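Local coordinates for sensor protein kinase HptS (Staphylococcus aureus, PDB 6LKI) that probably acts as the sensor histidine kinase of a two-component system, coupling an extracellular signal to autophosphorylation of a histidine inside the cell, at residues 61-64 with 69-72; 118-123 with 135-140. All coordinates share one frame; numbering follows the deposited sequence.

Contact 1: 61-64 with 69-72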
loop_
_atom_site.group_PDB
_atom_site.type_symbol
_atom_site.label_atom_id
_atom_site.label_comp_id
_atom_site.label_asym_id
_atom_site.label_seq_id
_atom_site.Cartn_x
_atom_site.Cartn_y
_atom_site.Cartn_z
ATOM N N TYR B 61 6.000 -15.335 11.061
ATOM C CA TYR B 61 5.019 -14.306 11.372
ATOM C C TYR B 61 4.045 -14.200 10.212
ATOM O O TYR B 61 4.462 -14.149 9.049
ATOM C CB TYR B 61 5.693 -12.956 11.634
ATOM C CG TYR B 61 6.529 -12.955 12.889
ATOM C CD1 TYR B 61 5.933 -12.864 14.138
ATOM C CD2 TYR B 61 7.911 -13.077 12.827
ATOM C CE1 TYR B 61 6.691 -12.880 15.293
ATOM C CE2 TYR B 61 8.678 -13.092 13.976
ATOM C CZ TYR B 61 8.062 -12.992 15.205
ATOM O OH TYR B 61 8.817 -13.008 16.354
ATOM N N TYR B 62 2.754 -14.182 10.522
ATOM C CA TYR B 62 1.733 -14.014 9.502
ATOM C C TYR B 62 1.174 -12.598 9.540
ATOM O O TYR B 62 1.097 -11.964 10.596
ATOM C CB TYR B 62 0.598 -15.031 9.669
ATOM C CG TYR B 62 -0.099 -15.011 11.017
ATOM C CD1 TYR B 62 -1.091 -14.078 11.299
ATOM C CD2 TYR B 62 0.219 -15.943 11.995
ATOM C CE1 TYR B 62 -1.732 -14.063 12.529
ATOM C CE2 TYR B 62 -0.418 -15.940 13.222
ATOM C CZ TYR B 62 -1.392 -14.999 13.485
ATOM O OH TYR B 62 -2.024 -14.993 14.707
ATOM N N GLU B 63 0.802 -12.104 8.363
ATOM C CA GLU B 63 0.073 -10.849 8.215
ATOM C C GLU B 63 -1.153 -11.142 7.362
ATOM O O GLU B 63 -1.024 -11.487 6.183
ATOM C CB GLU B 63 0.944 -9.763 7.579
ATOM C CG GLU B 63 2.035 -9.220 8.494
ATOM C CD GLU B 63 2.700 -7.972 7.938
ATOM O OE1 GLU B 63 2.435 -7.623 6.770
ATOM O OE2 GLU B 63 3.489 -7.339 8.672
ATOM N N LEU B 64 -2.335 -11.040 7.963
ATOM C CA LEU B 64 -3.602 -11.237 7.268
ATOM C C LEU B 64 -4.230 -9.863 7.077
ATOM O O LEU B 64 -4.711 -9.255 8.040
ATOM C CB LEU B 64 -4.523 -12.169 8.053
ATOM C CG LEU B 64 -5.797 -12.634 7.347
ATOM C CD1 LEU B 64 -5.466 -13.383 6.062
ATOM C CD2 LEU B 64 -6.636 -13.498 8.278
ATOM N N GLN B 69 -8.307 -3.672 7.932
ATOM C CA GLN B 69 -8.166 -4.719 8.935
ATOM C C GLN B 69 -6.786 -5.351 8.813
ATOM O O GLN B 69 -6.323 -5.635 7.705
ATOM C CB GLN B 69 -9.255 -5.786 8.781
ATOM C CG GLN B 69 -9.435 -6.681 9.993
ATOM C CD GLN B 69 -10.716 -7.492 9.928
ATOM O OE1 GLN B 69 -11.414 -7.489 8.913
ATOM N NE2 GLN B 69 -11.033 -8.188 11.014
ATOM N N PHE B 70 -6.142 -5.576 9.956
ATOM C CA PHE B 70 -4.775 -6.088 10.001
ATOM C C PHE B 70 -4.658 -7.081 11.148
ATOM O O PHE B 70 -4.802 -6.700 12.314
ATOM C CB PHE B 70 -3.773 -4.938 10.168
ATOM C CG PHE B 70 -2.333 -5.359 10.076
ATOM C CD1 PHE B 70 -1.813 -5.853 8.891
ATOM C CD2 PHE B 70 -1.495 -5.246 11.174
ATOM C CE1 PHE B 70 -0.486 -6.236 8.806
ATOM C CE2 PHE B 70 -0.168 -5.627 11.095
ATOM C CZ PHE B 70 0.336 -6.122 9.909
ATOM N N ILE B 71 -4.396 -8.345 10.819
ATOM C CA ILE B 71 -4.312 -9.430 11.792
ATOM C C ILE B 71 -2.918 -10.034 11.704
ATOM O O ILE B 71 -2.489 -10.461 10.624
ATOM C CB ILE B 71 -5.392 -10.497 11.546
ATOM C CG1 ILE B 71 -6.780 -9.932 11.855
ATOM C CG2 ILE B 71 -5.116 -11.750 12.370
ATOM C CD1 ILE B 71 -7.918 -10.795 11.346
ATOM N N THR B 72 -2.213 -10.077 12.833
ATOM C CA THR B 72 -0.828 -10.525 12.831
ATOM C C THR B 72 -0.466 -11.095 14.196
ATOM O O THR B 72 -1.083 -10.767 15.213
ATOM C CB THR B 72 0.126 -9.377 12.463
ATOM O OG1 THR B 72 1.459 -9.881 12.316
ATOM C CG2 THR B 72 0.111 -8.297 13.539
HETATM O O HOH W 1 -3.193 -12.666 15.696
HETATM O O HOH W 2 3.397 -7.528 11.205
#
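The strands 61-64 and 69-72 pair as the two arms of a beta hairpin, L64 facing I71, at the margin of an antiparallel sheet in which 69-72 is an outermost strand and 59-66 continues inward to strand 97-106. The axes of the two segments approach to 4.7 Å and run nearly antiparallel. The pairing illustrates how a short hairpin combines backbone bonds with side-chain ones. L64 and I71 form a hydrogen-bonded antiparallel pair: L64 N gives a nearly straight bond to I71 O (2.7 Å, 177°), and I71 N returns one to L64 O at 2.9 Å, more bent. On one face of the sheet L64 CB meets I71 CB at 4.0 Å, on the side where L64 and Y62 also touch helix 39-55.

Toward the other end, side chains take over. T72 turns OG1 anti to its own nitrogen (chi1 -173°), which carries the hydroxyl to Y62 O, where T72 OG1 donates a 2.7 Å bond from somewhat outside the carbonyl plane. The same OG1 is also hydrogen-bonded to N74 N, so the hydroxyl bridges Y62 and the stretch of chain after T72. Y62 reaches across with its ring, CE1 lying alongside the T72 backbone and near I71 CG2, and a water joins Y62 OH to T72 O.

On the opposite face, the E63 chain, extended beyond CG, lays its carboxylate at the F70 ring. The carboxylate carbon sits in the plane of that ring, at the edge formed by CE1 and CZ, and the two flat groups are turned 77° from each other. A second water donates to E63 OE2 and, over a long 3.2 Å, to T72 OG1, linking the carboxylate to the threonine hydroxyl.

Contact 2: 118-123 with 135-140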
loop_
_atom_site.group_PDB
_atom_site.type_symbol
_atom_site.label_atom_id
_atom_site.label_comp_id
_atom_site.label_asym_id
_atom_site.label_seq_id
_atom_site.Cartn_x
_atom_site.Cartn_y
_atom_site.Cartn_z
ATOM N N ARG B 118 29.490 -20.500 13.811
ATOM C CA ARG B 118 29.749 -19.224 13.136
ATOM C C ARG B 118 29.463 -19.314 11.638
ATOM O O ARG B 118 30.066 -18.603 10.830
ATOM C CB ARG B 118 31.180 -18.741 13.388
ATOM C CG ARG B 118 31.445 -18.321 14.823
ATOM C CD ARG B 118 30.737 -17.014 15.155
ATOM N NE ARG B 118 30.862 -16.664 16.568
ATOM C CZ ARG B 118 29.841 -16.314 17.344
ATOM N NH1 ARG B 118 28.611 -16.269 16.847
ATOM N NH2 ARG B 118 30.047 -16.012 18.619
ATOM N N GLN B 119 28.543 -20.198 11.262
ATOM C CA GLN B 119 28.093 -20.321 9.882
ATOM C C GLN B 119 26.852 -19.458 9.694
ATOM O O GLN B 119 25.858 -19.629 10.408
ATOM C CB GLN B 119 27.792 -21.779 9.532
ATOM C CG GLN B 119 28.971 -22.728 9.686
ATOM C CD GLN B 119 28.631 -24.143 9.257
ATOM O OE1 GLN B 119 27.709 -24.357 8.470
ATOM N NE2 GLN B 119 29.371 -25.115 9.777
ATOM N N PHE B 120 26.908 -18.537 8.739
ATOM C CA PHE B 120 25.828 -17.592 8.499
ATOM C C PHE B 120 25.046 -17.995 7.256
ATOM O O PHE B 120 25.490 -18.814 6.449
ATOM C CB PHE B 120 26.381 -16.170 8.364
ATOM C CG PHE B 120 27.091 -15.683 9.594
ATOM C CD1 PHE B 120 28.423 -15.994 9.812
ATOM C CD2 PHE B 120 26.422 -14.922 10.538
ATOM C CE1 PHE B 120 29.076 -15.550 10.947
ATOM C CE2 PHE B 120 27.069 -14.476 11.674
ATOM C CZ PHE B 120 28.398 -14.790 11.878
ATOM N N ALA B 121 23.860 -17.405 7.112
ATOM C CA ALA B 121 22.930 -17.780 6.058
ATOM C C ALA B 121 22.523 -16.560 5.244
ATOM O O ALA B 121 22.368 -15.461 5.784
ATOM C CB ALA B 121 21.681 -18.456 6.634
ATOM N N LEU B 122 22.351 -16.774 3.941
ATOM C CA LEU B 122 21.845 -15.769 3.019
ATOM C C LEU B 122 20.822 -16.422 2.102
ATOM O O LEU B 122 20.916 -17.614 1.798
ATOM C CB LEU B 122 22.969 -15.147 2.172
ATOM C CG LEU B 122 23.717 -13.916 2.691
ATOM C CD1 LEU B 122 25.016 -13.733 1.924
ATOM C CD2 LEU B 122 22.854 -12.676 2.572
ATOM N N ILE B 123 19.844 -15.636 1.661
ATOM C CA ILE B 123 18.868 -16.079 0.671
ATOM C C ILE B 123 18.812 -15.029 -0.427
ATOM O O ILE B 123 18.504 -13.862 -0.157
ATOM C CB ILE B 123 17.472 -16.303 1.279
ATOM C CG1 ILE B 123 17.492 -17.492 2.240
ATOM C CG2 ILE B 123 16.445 -16.525 0.175
ATOM C CD1 ILE B 123 16.123 -17.897 2.741
ATOM N N ASP B 135 23.383 -12.083 9.199
ATOM C CA ASP B 135 24.687 -11.461 9.378
ATOM C C ASP B 135 24.552 -9.977 9.068
ATOM O O ASP B 135 23.998 -9.605 8.028
ATOM C CB ASP B 135 25.729 -12.120 8.465
ATOM C CG ASP B 135 27.123 -11.528 8.617
ATOM O OD1 ASP B 135 27.312 -10.587 9.415
ATOM O OD2 ASP B 135 28.040 -12.016 7.924
ATOM N N ASP B 136 25.057 -9.134 9.970
ATOM C CA ASP B 136 24.943 -7.693 9.786
ATOM C C ASP B 136 25.908 -7.159 8.737
ATOM O O ASP B 136 25.710 -6.041 8.248
ATOM C CB ASP B 136 25.166 -6.972 11.116
ATOM C CG ASP B 136 23.948 -7.035 12.021
ATOM O OD1 ASP B 136 22.815 -6.922 11.506
ATOM O OD2 ASP B 136 24.122 -7.201 13.245
ATOM N N ARG B 137 26.939 -7.932 8.375
ATOM C CA ARG B 137 27.816 -7.539 7.277
ATOM C C ARG B 137 27.030 -7.284 5.999
ATOM O O ARG B 137 27.431 -6.455 5.175
ATOM C CB ARG B 137 28.865 -8.620 7.023
ATOM C CG ARG B 137 29.892 -8.797 8.124
ATOM C CD ARG B 137 31.040 -9.665 7.631
ATOM N NE ARG B 137 30.796 -11.084 7.876
ATOM C CZ ARG B 137 31.623 -11.880 8.545
ATOM N NH1 ARG B 137 32.759 -11.401 9.033
ATOM N NH2 ARG B 137 31.318 -13.158 8.722
ATOM N N PHE B 138 25.918 -7.988 5.817
ATOM C CA PHE B 138 25.098 -7.882 4.623
ATOM C C PHE B 138 23.809 -7.136 4.939
ATOM O O PHE B 138 23.278 -7.218 6.051
ATOM C CB PHE B 138 24.785 -9.269 4.058
ATOM C CG PHE B 138 25.989 -9.977 3.517
ATOM C CD1 PHE B 138 26.499 -9.645 2.274
ATOM C CD2 PHE B 138 26.627 -10.957 4.259
ATOM C CE1 PHE B 138 27.613 -10.287 1.773
ATOM C CE2 PHE B 138 27.743 -11.604 3.764
ATOM C CZ PHE B 138 28.237 -11.268 2.519
ATOM N N THR B 139 23.315 -6.401 3.949
ATOM C CA THR B 139 22.128 -5.573 4.101
ATOM C C THR B 139 21.030 -6.103 3.194
ATOM O O THR B 139 21.268 -6.364 2.010
ATOM C CB THR B 139 22.433 -4.109 3.775
ATOM O OG1 THR B 139 23.463 -3.627 4.647
ATOM C CG2 THR B 139 21.189 -3.250 3.941
ATOM N N ILE B 140 19.832 -6.267 3.759
ATOM C CA ILE B 140 18.688 -6.730 2.987
ATOM C C ILE B 140 18.428 -5.761 1.841
ATOM O O ILE B 140 18.534 -4.539 2.002
ATOM C CB ILE B 140 17.465 -6.894 3.911
ATOM C CG1 ILE B 140 16.382 -7.740 3.246
ATOM C CG2 ILE B 140 16.928 -5.547 4.388
ATOM C CD1 ILE B 140 16.430 -9.184 3.657
#
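F120 and L122, alternate residues of strand 120-125, point their side chains at the loop 135-140 that follows strand 130-133. The strand belongs to the antiparallel sheet that includes 130-133 and 163-169, and the loop, which holds an Asx turn, packs on F120 and L122. L122 CD1 stands over the centre of the F138 ring, a CH-pi contact 3.9 Å from the centroid and only 10° off the normal; F138 in turn meets F149 edge-to-face. D135 lies against F120: its CB touches F120 CD2 at 3.6 Å, and OD2 sits above one face of the ring, offset to the rim, with carboxylate and ring planes 33° apart.

Polar bonds shape the loop itself. R137 N reaches D135 OD1 from well above the carboxylate plane, closing the Asx turn. D135 OD2 takes a salt bridge from R137 NE and a further bond with Y168 OH on the neighbouring strand 163-169; three partners on one carboxylate would be expected to hold its rotation.

The cation-pi approach of R137 to F120 is long and at most weakly attractive. R137 bends at chi3 (-90°), bringing NE to D135 OD2 at 2.9 Å through the oxygen's syn lone pair.

How the contacts relate
Contact 1 closes before contact 2 opens along the chain, and the two lie on opposite sides of its centre, their own centres 26 Å apart and their nearest atoms about 13 Å apart, without touching. Each belongs to a separate antiparallel sheet with the same 2-1-4-3 strand order: contact 1 joins the first two strands of the earlier sheet, whereas contact 2 sets the first strand of the later sheet against the loop after its second. Helix 108-116 links the sheets in sequence. The repeated order is consistent with a tandem pair of similar domains, as in double PAS/Cache-like sensor modules, with strand pairing sampled in one half and loop packing in the other.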